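Local coordinates for protein Xaa-Pro Dipeptidase (Alteromonas macleodii, PDB 2QS8) that probably hydrolyses dipeptides or removes carboxy-terminal residues from peptides, as a metal-dependent carboxypeptidase of the amidohydrolase superfamily, at residues 136-141 against 366-371; 60-65 against 353-358; 193-198 against 216-221; 94-99 against 130-135. One frame throughout, in Å; residues are numbered along the deposited sequence.

Contact 1 (136-141 against 366-371)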
loop_
_atom_site.group_PDB
_atom_site.type_symbol
_atom_site.label_atom_id
_atom_site.label_comp_id
_atom_site.label_asym_id
_atom_site.label_seq_id
_atom_site.Cartn_x
_atom_site.Cartn_y
_atom_site.Cartn_z
ATOM N N ARG A 136 -36.406 -4.805 -13.612
ATOM C CA ARG A 136 -35.194 -4.231 -14.188
ATOM C C ARG A 136 -34.287 -4.105 -12.966
ATOM O O ARG A 136 -34.662 -3.470 -11.979
ATOM C CB ARG A 136 -35.461 -2.844 -14.777
ATOM C CG ARG A 136 -36.348 -2.837 -16.009
ATOM C CD ARG A 136 -36.730 -1.410 -16.410
ATOM N NE ARG A 136 -37.808 -1.416 -17.395
ATOM C CZ ARG A 136 -37.658 -1.719 -18.681
ATOM N NH1 ARG A 136 -36.464 -2.038 -19.165
ATOM N NH2 ARG A 136 -38.707 -1.723 -19.484
ATOM N N ILE A 137 -33.113 -4.718 -13.022
ATOM C CA ILE A 137 -32.210 -4.678 -11.884
ATOM C C ILE A 137 -30.975 -3.816 -12.081
ATOM O O ILE A 137 -30.301 -3.898 -13.100
ATOM C CB ILE A 137 -31.729 -6.096 -11.503
ATOM C CG1 ILE A 137 -32.928 -6.987 -11.150
ATOM C CG2 ILE A 137 -30.749 -6.013 -10.327
ATOM C CD1 ILE A 137 -32.537 -8.423 -10.782
ATOM N N PHE A 138 -30.694 -2.984 -11.088
ATOM C CA PHE A 138 -29.516 -2.139 -11.083
ATOM C C PHE A 138 -28.780 -2.577 -9.821
ATOM O O PHE A 138 -29.244 -2.368 -8.690
ATOM C CB PHE A 138 -29.918 -0.673 -11.061
ATOM C CG PHE A 138 -30.596 -0.231 -12.327
ATOM C CD1 PHE A 138 -31.975 -0.253 -12.441
ATOM C CD2 PHE A 138 -29.844 0.181 -13.428
ATOM C CE1 PHE A 138 -32.601 0.126 -13.623
ATOM C CE2 PHE A 138 -30.469 0.567 -14.622
ATOM C CZ PHE A 138 -31.847 0.538 -14.712
ATOM N N ALA A 139 -27.632 -3.209 -10.032
ATOM C CA ALA A 139 -26.862 -3.778 -8.940
ATOM C C ALA A 139 -25.580 -3.075 -8.552
ATOM O O ALA A 139 -24.929 -2.419 -9.365
ATOM C CB ALA A 139 -26.576 -5.228 -9.254
ATOM N N ALA A 140 -25.218 -3.238 -7.286
ATOM C CA ALA A 140 -24.009 -2.646 -6.746
ATOM C C ALA A 140 -22.956 -3.735 -6.495
ATOM O O ALA A 140 -21.808 -3.436 -6.161
ATOM C CB ALA A 140 -24.329 -1.926 -5.453
ATOM N N GLY A 141 -23.354 -4.994 -6.679
ATOM C CA GLY A 141 -22.439 -6.087 -6.427
ATOM C C GLY A 141 -22.076 -6.156 -4.945
ATOM O O GLY A 141 -22.921 -5.923 -4.074
ATOM N N LEU A 366 -31.907 6.723 -9.709
ATOM C CA LEU A 366 -31.294 5.733 -10.589
ATOM C C LEU A 366 -30.907 6.342 -11.935
ATOM O O LEU A 366 -30.441 5.636 -12.822
ATOM C CB LEU A 366 -32.240 4.554 -10.826
ATOM C CG LEU A 366 -32.262 3.418 -9.793
ATOM C CD1 LEU A 366 -33.261 2.355 -10.221
ATOM C CD2 LEU A 366 -30.876 2.793 -9.668
ATOM N N ARG A 367 -31.122 7.651 -12.081
ATOM C CA ARG A 367 -30.770 8.380 -13.302
ATOM C C ARG A 367 -31.459 7.830 -14.542
ATOM O O ARG A 367 -30.833 7.665 -15.588
ATOM C CB ARG A 367 -29.245 8.361 -13.497
ATOM C CG ARG A 367 -28.486 8.832 -12.264
ATOM C CD ARG A 367 -26.988 8.694 -12.399
ATOM N NE ARG A 367 -26.303 9.088 -11.170
ATOM C CZ ARG A 367 -24.985 9.201 -11.038
ATOM N NH1 ARG A 367 -24.177 8.954 -12.070
ATOM N NH2 ARG A 367 -24.473 9.560 -9.866
ATOM N N ILE A 368 -32.751 7.544 -14.418
ATOM C CA ILE A 368 -33.525 7.027 -15.538
ATOM C C ILE A 368 -34.893 7.702 -15.650
ATOM O O ILE A 368 -35.795 7.193 -16.319
ATOM C CB ILE A 368 -33.723 5.500 -15.431
ATOM C CG1 ILE A 368 -34.267 5.137 -14.052
ATOM C CG2 ILE A 368 -32.423 4.792 -15.700
ATOM C CD1 ILE A 368 -34.635 3.676 -13.931
ATOM N N GLU A 369 -35.028 8.865 -15.019
ATOM C CA GLU A 369 -36.288 9.601 -15.030
ATOM C C GLU A 369 -36.755 10.030 -16.415
ATOM O O GLU A 369 -37.913 10.378 -16.596
ATOM C CB GLU A 369 -36.203 10.850 -14.141
ATOM C CG GLU A 369 -35.271 11.921 -14.671
ATOM C CD GLU A 369 -33.862 11.792 -14.129
ATOM O OE1 GLU A 369 -33.374 10.646 -13.985
ATOM O OE2 GLU A 369 -33.240 12.842 -13.855
ATOM N N ASP A 370 -35.866 10.014 -17.396
ATOM C CA ASP A 370 -36.267 10.417 -18.735
ATOM C C ASP A 370 -36.876 9.255 -19.513
ATOM O O ASP A 370 -37.381 9.446 -20.616
ATOM C CB ASP A 370 -35.067 10.991 -19.494
ATOM C CG ASP A 370 -33.991 9.953 -19.758
ATOM O OD1 ASP A 370 -33.724 9.112 -18.868
ATOM O OD2 ASP A 370 -33.399 9.989 -20.855
ATOM N N LYS A 371 -36.841 8.056 -18.934
ATOM C CA LYS A 371 -37.382 6.869 -19.598
ATOM C C LYS A 371 -38.407 6.070 -18.793
ATOM O O LYS A 371 -39.205 5.328 -19.364
ATOM C CB LYS A 371 -36.243 5.933 -20.011
ATOM C CG LYS A 371 -35.549 6.344 -21.292
ATOM C CD LYS A 371 -34.526 5.311 -21.727
ATOM C CE LYS A 371 -34.177 5.494 -23.202
ATOM N NZ LYS A 371 -35.364 5.260 -24.095
#
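Phe138 carries this contact for strand 136-139, its ring meeting Leu366 and Ile368, and the residues on either side of it serve other neighbours. Arg136, at the start of the strand, holds Asp382 through NE and Asp406 through NH2 in two salt bridges. Ile137 turns the other way and packs on Leu123, Arg124 and Ile127 of helix 119-128. Phe138 then points back toward the 366-371 loop. Its CG stands beside the backbone N (chi1 -67°), which puts CD1 and CE1 near the branched end of Leu366, the two side chains crossing at a slant. There CD1 of Phe138 touches CD1 of Leu366 at 3.7 Å, while CB of Phe138 lies 3.9 Å from the other methyl, CD2 of Leu366. In the TIM barrel, Ile137 and Ala139 line the side of strand 136-139 that faces helix 119-128, whereas Phe138 faces inward together with Thr109 of the adjoining parallel strand 107-112. Farther along the ring, CE1 of Phe138 reaches CD1 of Ile368 at 4.1 Å, the two side chains arriving from opposite directions. Replacing Phe138 by an alanine would probably open a gap beside both Leu366 methyls and leave Ile368 CD1 without its aromatic neighbour. Ala139 follows, its N bonded to Asp191 OD1. On the loop side, Arg367 has positive phi and closes helix 360-365 with a Schellman motif; Leu366 and Ile368, flanking it, both point toward strand 136-139.

Contact 2 (60-65 against 353-358)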
loop_
_atom_site.group_PDB
_atom_site.type_symbol
_atom_site.label_atom_id
_atom_site.label_comp_id
_atom_site.label_asym_id
_atom_site.label_seq_id
_atom_site.Cartn_x
_atom_site.Cartn_y
_atom_site.Cartn_z
ATOM N N THR A 60 -57.151 0.905 -10.891
ATOM C CA THR A 60 -56.402 2.140 -10.793
ATOM C C THR A 60 -55.033 1.753 -11.342
ATOM O O THR A 60 -54.408 0.810 -10.855
ATOM C CB THR A 60 -56.245 2.617 -9.342
ATOM O OG1 THR A 60 -57.525 3.003 -8.818
ATOM C CG2 THR A 60 -55.281 3.800 -9.271
ATOM N N VAL A 61 -54.593 2.457 -12.379
ATOM C CA VAL A 61 -53.310 2.188 -13.006
ATOM C C VAL A 61 -52.246 3.135 -12.452
ATOM O O VAL A 61 -52.524 4.307 -12.167
ATOM C CB VAL A 61 -53.402 2.357 -14.549
ATOM C CG1 VAL A 61 -52.025 2.214 -15.179
ATOM C CG2 VAL A 61 -54.360 1.320 -15.129
ATOM N N LEU A 62 -51.036 2.612 -12.276
ATOM C CA LEU A 62 -49.921 3.413 -11.782
ATOM C C LEU A 62 -48.674 3.029 -12.574
ATOM O O LEU A 62 -48.657 2.019 -13.280
ATOM C CB LEU A 62 -49.661 3.144 -10.292
ATOM C CG LEU A 62 -50.826 3.096 -9.297
ATOM C CD1 LEU A 62 -51.410 1.695 -9.276
ATOM C CD2 LEU A 62 -50.346 3.470 -7.906
ATOM N N PRO A 63 -47.624 3.853 -12.505
ATOM C CA PRO A 63 -46.447 3.442 -13.266
ATOM C C PRO A 63 -45.756 2.351 -12.442
ATOM O O PRO A 63 -46.051 2.202 -11.257
ATOM C CB PRO A 63 -45.634 4.731 -13.381
ATOM C CG PRO A 63 -46.025 5.510 -12.177
ATOM C CD PRO A 63 -47.491 5.226 -11.994
ATOM N N GLY A 64 -44.876 1.573 -13.066
ATOM C CA GLY A 64 -44.185 0.523 -12.341
ATOM C C GLY A 64 -43.508 1.047 -11.089
ATOM O O GLY A 64 -42.871 2.092 -11.123
ATOM N N LEU A 65 -43.643 0.333 -9.980
ATOM C CA LEU A 65 -43.032 0.764 -8.725
ATOM C C LEU A 65 -41.536 0.403 -8.626
ATOM O O LEU A 65 -41.078 -0.555 -9.247
ATOM C CB LEU A 65 -43.806 0.153 -7.551
ATOM C CG LEU A 65 -45.301 0.518 -7.535
ATOM C CD1 LEU A 65 -46.004 -0.255 -6.427
ATOM C CD2 LEU A 65 -45.471 2.018 -7.343
ATOM N N LYS A 353 -47.695 11.367 -2.174
ATOM C CA LYS A 353 -46.276 11.676 -2.102
ATOM C C LYS A 353 -45.487 10.384 -1.949
ATOM O O LYS A 353 -44.376 10.262 -2.464
ATOM C CB LYS A 353 -45.988 12.604 -0.928
ATOM C CG LYS A 353 -45.344 13.923 -1.341
ATOM C CD LYS A 353 -46.192 14.697 -2.356
ATOM C CE LYS A 353 -45.549 16.041 -2.703
ATOM N NZ LYS A 353 -46.295 16.766 -3.771
ATOM N N ALA A 354 -46.077 9.421 -1.253
ATOM C CA ALA A 354 -45.441 8.133 -1.049
ATOM C C ALA A 354 -45.323 7.401 -2.381
ATOM O O ALA A 354 -44.270 6.849 -2.694
ATOM C CB ALA A 354 -46.242 7.301 -0.054
ATOM N N ILE A 355 -46.396 7.395 -3.167
ATOM C CA ILE A 355 -46.361 6.721 -4.459
ATOM C C ILE A 355 -45.369 7.402 -5.406
ATOM O O ILE A 355 -44.718 6.741 -6.212
ATOM C CB ILE A 355 -47.747 6.695 -5.119
ATOM C CG1 ILE A 355 -48.716 5.918 -4.234
ATOM C CG2 ILE A 355 -47.658 6.042 -6.484
ATOM C CD1 ILE A 355 -50.143 5.946 -4.702
ATOM N N GLN A 356 -45.254 8.724 -5.299
ATOM C CA GLN A 356 -44.333 9.452 -6.161
ATOM C C GLN A 356 -42.887 9.153 -5.768
ATOM O O GLN A 356 -41.981 9.249 -6.594
ATOM C CB GLN A 356 -44.618 10.963 -6.101
ATOM C CG GLN A 356 -46.031 11.314 -6.560
ATOM C CD GLN A 356 -46.278 12.804 -6.693
ATOM O OE1 GLN A 356 -45.915 13.587 -5.826
ATOM N NE2 GLN A 356 -46.922 13.196 -7.785
ATOM N N SER A 357 -42.679 8.764 -4.513
ATOM C CA SER A 357 -41.341 8.454 -4.045
ATOM C C SER A 357 -40.876 7.089 -4.554
ATOM O O SER A 357 -39.698 6.769 -4.477
ATOM C CB SER A 357 -41.285 8.466 -2.516
ATOM O OG SER A 357 -41.763 7.243 -1.992
ATOM N N ALA A 358 -41.802 6.289 -5.068
ATOM C CA ALA A 358 -41.466 4.966 -5.582
ATOM C C ALA A 358 -41.586 4.926 -7.100
ATOM O O ALA A 358 -41.484 3.863 -7.709
ATOM C CB ALA A 358 -42.371 3.927 -4.964
#
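Leu62 lays its CD2 methyl over two branches of Ile355, 4.0 Å from CG2 of Ile355 and 4.1 Å from its CD1, the side chains crossing at about a right angle. The contact lies where the beta-sheet formed by both ends of the chain passes into the TIM barrel: strand 60-67 pairs in parallel with 9-16 and 107-112 and antiparallel with 383-386, and just beyond it come His69 and His71, two ligands of the magnesium ion, in the His-X-His arrangement of amidohydrolases. Helix 351-357 lies beside this strand. Ile355 can offer both branches because its CG2 is anti to the backbone N while CG1 stands beside that N (chi1 -62°), so that Leu62 CD2 settles between the two methyl ends. Leu62 also packs on Ile384 and Val386 of strand 383-386.

Gly64 and Leu65 bring the backbone itself up to Ala358. The CA atoms of Leu65 and Ala358 are 5.5 Å apart, and the carbonyl oxygen of Ala358 lies 3.6 Å from C of Leu65, in van der Waals contact without a hydrogen bond. The end of the Leu65 side chain comes nearer than its CB bond alone would bring it, its CD2 4.3 Å from CB of Ala358, and Phe341 of helix 339-346 touches both residues. Nearby, the hydroxyl of Ser357 is spent on the backbone: OG donates to the O of Ala354 at 2.6 Å, approaching 18° from the carbonyl plane.

Contact 3 (193-198 against 216-221)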
loop_
_atom_site.group_PDB
_atom_site.type_symbol
_atom_site.label_atom_id
_atom_site.label_comp_id
_atom_site.label_asym_id
_atom_site.label_seq_id
_atom_site.Cartn_x
_atom_site.Cartn_y
_atom_site.Cartn_z
ATOM N N ILE A 193 -22.268 1.570 -6.755
ATOM C CA ILE A 193 -21.479 1.232 -5.582
ATOM C C ILE A 193 -22.277 1.368 -4.308
ATOM O O ILE A 193 -23.119 2.257 -4.172
ATOM C CB ILE A 193 -20.243 2.157 -5.470
ATOM C CG1 ILE A 193 -19.305 1.934 -6.656
ATOM C CG2 ILE A 193 -19.515 1.910 -4.146
ATOM C CD1 ILE A 193 -18.675 0.537 -6.714
ATOM N N LYS A 194 -21.995 0.478 -3.364
ATOM C CA LYS A 194 -22.638 0.498 -2.062
ATOM C C LYS A 194 -21.555 0.324 -0.993
ATOM O O LYS A 194 -20.700 -0.556 -1.108
ATOM C CB LYS A 194 -23.663 -0.633 -1.971
ATOM C CG LYS A 194 -24.131 -0.949 -0.565
ATOM C CD LYS A 194 -24.931 0.184 0.043
ATOM C CE LYS A 194 -25.518 -0.239 1.385
ATOM N NZ LYS A 194 -26.214 -1.553 1.315
ATOM N N ILE A 195 -21.577 1.174 0.027
ATOM C CA ILE A 195 -20.604 1.076 1.114
ATOM C C ILE A 195 -21.304 1.198 2.466
ATOM O O ILE A 195 -22.414 1.734 2.552
ATOM C CB ILE A 195 -19.538 2.201 1.056
ATOM C CG1 ILE A 195 -20.196 3.563 1.306
ATOM C CG2 ILE A 195 -18.816 2.162 -0.266
ATOM C CD1 ILE A 195 -19.213 4.737 1.389
ATOM N N THR A 196 -20.667 0.681 3.507
ATOM C CA THR A 196 -21.190 0.799 4.859
ATOM C C THR A 196 -20.289 1.843 5.531
ATOM O O THR A 196 -19.189 1.541 5.999
ATOM C CB THR A 196 -21.147 -0.554 5.631
ATOM O OG1 THR A 196 -19.866 -1.179 5.471
ATOM C CG2 THR A 196 -22.221 -1.489 5.117
ATOM N N VAL A 197 -20.757 3.085 5.542
ATOM C CA VAL A 197 -19.994 4.174 6.133
ATOM C C VAL A 197 -20.011 4.160 7.671
ATOM O O VAL A 197 -19.246 4.888 8.306
ATOM C CB VAL A 197 -20.497 5.552 5.611
ATOM C CG1 VAL A 197 -21.640 6.055 6.462
ATOM C CG2 VAL A 197 -19.338 6.545 5.577
ATOM N N THR A 198 -20.890 3.354 8.265
ATOM C CA THR A 198 -20.941 3.228 9.724
ATOM C C THR A 198 -21.200 1.770 10.072
ATOM O O THR A 198 -21.449 0.951 9.190
ATOM C CB THR A 198 -22.083 4.057 10.367
ATOM O OG1 THR A 198 -23.345 3.443 10.072
ATOM C CG2 THR A 198 -22.081 5.488 9.850
ATOM N N GLU A 216 -11.185 10.875 3.952
ATOM C CA GLU A 216 -10.333 10.588 2.799
ATOM C C GLU A 216 -10.809 9.324 2.058
ATOM O O GLU A 216 -10.825 9.283 0.830
ATOM C CB GLU A 216 -8.890 10.402 3.266
ATOM C CG GLU A 216 -7.922 9.889 2.215
ATOM C CD GLU A 216 -6.519 9.651 2.787
ATOM O OE1 GLU A 216 -6.399 8.972 3.830
ATOM O OE2 GLU A 216 -5.533 10.139 2.190
ATOM N N GLU A 217 -11.193 8.298 2.805
ATOM C CA GLU A 217 -11.654 7.062 2.198
ATOM C C GLU A 217 -13.004 7.213 1.482
ATOM O O GLU A 217 -13.169 6.712 0.372
ATOM C CB GLU A 217 -11.734 5.938 3.247
ATOM C CG GLU A 217 -10.388 5.565 3.876
ATOM C CD GLU A 217 -10.509 4.549 5.011
ATOM O OE1 GLU A 217 -11.487 4.592 5.782
ATOM O OE2 GLU A 217 -9.599 3.712 5.148
ATOM N N VAL A 218 -13.966 7.898 2.090
ATOM C CA VAL A 218 -15.252 8.050 1.426
ATOM C C VAL A 218 -15.149 9.042 0.270
ATOM O O VAL A 218 -15.867 8.913 -0.720
ATOM C CB VAL A 218 -16.398 8.445 2.420
ATOM C CG1 VAL A 218 -16.095 9.759 3.118
ATOM C CG2 VAL A 218 -17.709 8.534 1.667
ATOM N N ASP A 219 -14.251 10.017 0.370
ATOM C CA ASP A 219 -14.065 10.957 -0.739
ATOM C C ASP A 219 -13.568 10.121 -1.929
ATOM O O ASP A 219 -14.006 10.309 -3.064
ATOM C CB ASP A 219 -13.013 12.038 -0.415
ATOM C CG ASP A 219 -13.537 13.120 0.529
ATOM O OD1 ASP A 219 -14.767 13.251 0.662
ATOM O OD2 ASP A 219 -12.721 13.850 1.133
ATOM N N ALA A 220 -12.653 9.191 -1.643
ATOM C CA ALA A 220 -12.088 8.321 -2.669
ATOM C C ALA A 220 -13.166 7.473 -3.338
ATOM O O ALA A 220 -13.064 7.169 -4.518
ATOM C CB ALA A 220 -11.007 7.421 -2.072
ATOM N N VAL A 221 -14.196 7.101 -2.576
ATOM C CA VAL A 221 -15.297 6.309 -3.109
ATOM C C VAL A 221 -16.039 7.125 -4.165
ATOM O O VAL A 221 -16.297 6.645 -5.269
ATOM C CB VAL A 221 -16.322 5.917 -2.000
ATOM C CG1 VAL A 221 -17.534 5.251 -2.618
ATOM C CG2 VAL A 221 -15.677 4.998 -0.980
#
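Val221 pushes its CG1 methyl into the shallow hollow between two isoleucines of strand 192-196, 4.2 Å from CG2 of Ile193 and 4.1 Å from CG2 of Ile195. The two isoleucines project from the same side of the strand, with Lys194 between them pointing away from the helix. CG1 of Val221 is anti to the backbone N (chi1 173°), and this turns the methyl outward from the helix as a bump, meeting Ile195 tip to tip and Ile193 obliquely. The reverse fit is made by Ile195. Its CG1 sits between the backbone N and the carbonyl carbon (chi1 66°), which carries CD1 beside Val218, one helical turn from Val221. CD1 of Ile195 lies 4.1 Å from CG2 of Val218, so the isoleucine straddles two neighbouring bumps of the helix with its two branches. Every meeting is methyl to methyl, and all four residues are buried. The segments' axes run nearly antiparallel, at 167°, and 10.9 Å apart. On other sides of the helix, Glu217 forms a salt bridge with Arg183 of a second subunit, and Glu216 a hydrogen bond with Tyr176 of that subunit. Strand 192-196, helix 215-227 and strand 231-236 make one beta-alpha-beta unit of the TIM barrel, and past the strand Thr198 OG1 bonds the backbone N of His237, a residue of the methionine pocket.

Contact 4 (94-99 against 130-135)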
loop_
_atom_site.group_PDB
_atom_site.type_symbol
_atom_site.label_atom_id
_atom_site.label_comp_id
_atom_site.label_asym_id
_atom_site.label_seq_id
_atom_site.Cartn_x
_atom_site.Cartn_y
_atom_site.Cartn_z
ATOM N N LEU A 94 -32.247 -18.951 -5.113
ATOM C CA LEU A 94 -33.264 -18.280 -4.318
ATOM C C LEU A 94 -33.565 -16.866 -4.855
ATOM O O LEU A 94 -34.691 -16.374 -4.762
ATOM C CB LEU A 94 -32.809 -18.191 -2.862
ATOM C CG LEU A 94 -32.585 -19.505 -2.095
ATOM C CD1 LEU A 94 -32.049 -19.186 -0.703
ATOM C CD2 LEU A 94 -33.894 -20.301 -2.010
ATOM N N ALA A 95 -32.551 -16.223 -5.420
ATOM C CA ALA A 95 -32.723 -14.880 -5.947
ATOM C C ALA A 95 -33.723 -14.870 -7.103
ATOM O O ALA A 95 -34.504 -13.931 -7.225
ATOM C CB ALA A 95 -31.385 -14.312 -6.392
ATOM N N THR A 96 -33.708 -15.907 -7.938
ATOM C CA THR A 96 -34.655 -15.941 -9.050
ATOM C C THR A 96 -36.081 -15.818 -8.517
ATOM O O THR A 96 -36.866 -15.054 -9.062
ATOM C CB THR A 96 -34.543 -17.237 -9.901
ATOM O OG1 THR A 96 -34.895 -18.376 -9.112
ATOM C CG2 THR A 96 -33.120 -17.393 -10.445
ATOM N N GLN A 97 -36.397 -16.551 -7.442
ATOM C CA GLN A 97 -37.737 -16.512 -6.837
ATOM C C GLN A 97 -38.020 -15.187 -6.122
ATOM O O GLN A 97 -39.116 -14.646 -6.213
ATOM C CB GLN A 97 -37.919 -17.669 -5.844
ATOM C CG GLN A 97 -37.635 -19.027 -6.464
ATOM C CD GLN A 97 -38.411 -19.240 -7.760
ATOM O OE1 GLN A 97 -39.641 -19.339 -7.748
ATOM N NE2 GLN A 97 -37.694 -19.299 -8.887
ATOM N N HIS A 98 -37.022 -14.680 -5.410
ATOM C CA HIS A 98 -37.170 -13.431 -4.697
ATOM C C HIS A 98 -37.491 -12.309 -5.677
ATOM O O HIS A 98 -38.346 -11.468 -5.407
ATOM C CB HIS A 98 -35.887 -13.099 -3.940
ATOM C CG HIS A 98 -35.575 -14.060 -2.834
ATOM N ND1 HIS A 98 -34.325 -14.137 -2.252
ATOM C CD2 HIS A 98 -36.355 -14.941 -2.174
ATOM C CE1 HIS A 98 -34.356 -15.030 -1.279
ATOM N NE2 HIS A 98 -35.572 -15.533 -1.206
ATOM N N ALA A 99 -36.807 -12.309 -6.813
ATOM C CA ALA A 99 -37.009 -11.278 -7.815
ATOM C C ALA A 99 -38.382 -11.390 -8.446
ATOM O O ALA A 99 -39.067 -10.395 -8.641
ATOM C CB ALA A 99 -35.939 -11.379 -8.893
ATOM N N GLY A 130 -33.614 -11.954 -21.513
ATOM C CA GLY A 130 -34.799 -12.786 -21.657
ATOM C C GLY A 130 -34.745 -14.239 -21.210
ATOM O O GLY A 130 -35.572 -15.045 -21.636
ATOM N N LYS A 131 -33.793 -14.587 -20.351
ATOM C CA LYS A 131 -33.673 -15.964 -19.876
ATOM C C LYS A 131 -34.785 -16.304 -18.882
ATOM O O LYS A 131 -35.188 -17.463 -18.757
ATOM C CB LYS A 131 -32.305 -16.186 -19.224
ATOM C CG LYS A 131 -31.124 -15.782 -20.104
ATOM C CD LYS A 131 -31.093 -16.562 -21.417
ATOM C CE LYS A 131 -30.002 -16.032 -22.343
ATOM N NZ LYS A 131 -28.649 -16.088 -21.705
ATOM N N LEU A 132 -35.263 -15.292 -18.166
ATOM C CA LEU A 132 -36.346 -15.475 -17.206
ATOM C C LEU A 132 -36.984 -14.123 -16.893
ATOM O O LEU A 132 -36.432 -13.073 -17.215
ATOM C CB LEU A 132 -35.845 -16.124 -15.904
ATOM C CG LEU A 132 -34.990 -15.272 -14.966
ATOM C CD1 LEU A 132 -34.868 -15.947 -13.626
ATOM C CD2 LEU A 132 -33.621 -15.054 -15.576
ATOM N N ALA A 133 -38.149 -14.163 -16.263
ATOM C CA ALA A 133 -38.864 -12.948 -15.919
ATOM C C ALA A 133 -38.406 -12.356 -14.586
ATOM O O ALA A 133 -38.007 -13.076 -13.665
ATOM C CB ALA A 133 -40.345 -13.229 -15.885
ATOM N N GLY A 134 -38.472 -11.034 -14.502
ATOM C CA GLY A 134 -38.065 -10.327 -13.300
ATOM C C GLY A 134 -38.100 -8.824 -13.525
ATOM O O GLY A 134 -38.441 -8.359 -14.607
ATOM N N PRO A 135 -37.747 -8.034 -12.510
ATOM C CA PRO A 135 -37.755 -6.580 -12.653
ATOM C C PRO A 135 -36.473 -6.097 -13.318
ATOM O O PRO A 135 -35.570 -6.888 -13.585
ATOM C CB PRO A 135 -37.859 -6.112 -11.214
ATOM C CG PRO A 135 -36.951 -7.103 -10.515
ATOM C CD PRO A 135 -37.331 -8.430 -11.151
#
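Thr96 and Leu132 meet at about a right angle, the CD1 methyl of Leu132 resting 3.9 Å from CG2 of Thr96 and nearly as close to its CB. One helical turn on, Ala99 meets CD of Pro135, which lies 3.6 Å from the carbonyl oxygen of Ala99 and 4.0 Å from its CB, against both the backbone and the methyl. The loop is close here, the CA of Gly134 5.7 Å from that of Ala99; the extended backbone of Gly134 has no room for a CB, which would run into CD of Pro135.

OG1 of Thr96 is placed between the backbone N and the carbonyl carbon (chi1 64°), and its bond to the O of Ile93, one turn back, probably helps fix the rotation in which CG2 faces Leu132. The same OG1 accepts from NE2 of Gln97 at 3.0 Å (158°), nearly in the plane of that amide. Without the methyl and hydroxyl of Thr96, as with an alanine here, Leu132 CD1 would probably lose its contact with CG2, the O of Ile93 this hydroxyl, and the Gln97 amide a bond that limits its turning.

Farther out, the loop is tied at its start, where Gly130, with positive phi, closes helix 119-128 in a Schellman motif, and near its end, where the O of Gly134 accepts from Lys405 NZ. Helix 88-104 lies against helix 119-128 through Ala95 and Ala99 on Leu123, while Leu132 folds back on Ala126, and the 130-135 loop leads from helix 119-128 into strand 136-139, packing on helix 88-104 on the way.

Overall arrangement
Contacts 2 and 3 are fully buried, whereas contacts 1 and 4 are only partly so; all four are mainly apolar, with no hydrogen bond across the segments. Contacts 1 and 4 adjoin in sequence, one holding the inward side of strand 136-139 and the other the loop that leads into it, where a threonine methyl meets a leucine and a proline meets helix backbone. Contacts 1 and 2 reach the same mixed sheet, their centres 16 Å apart; an aromatic ring dominates the first, aliphatic methyls and close backbone the second. Contact 3, in another sheet, has only branched aliphatic residues; it touches contact 1 where Ala140 CB meets Lys194 CB at 3.8 Å, and lies across the chain's centre from contact 2.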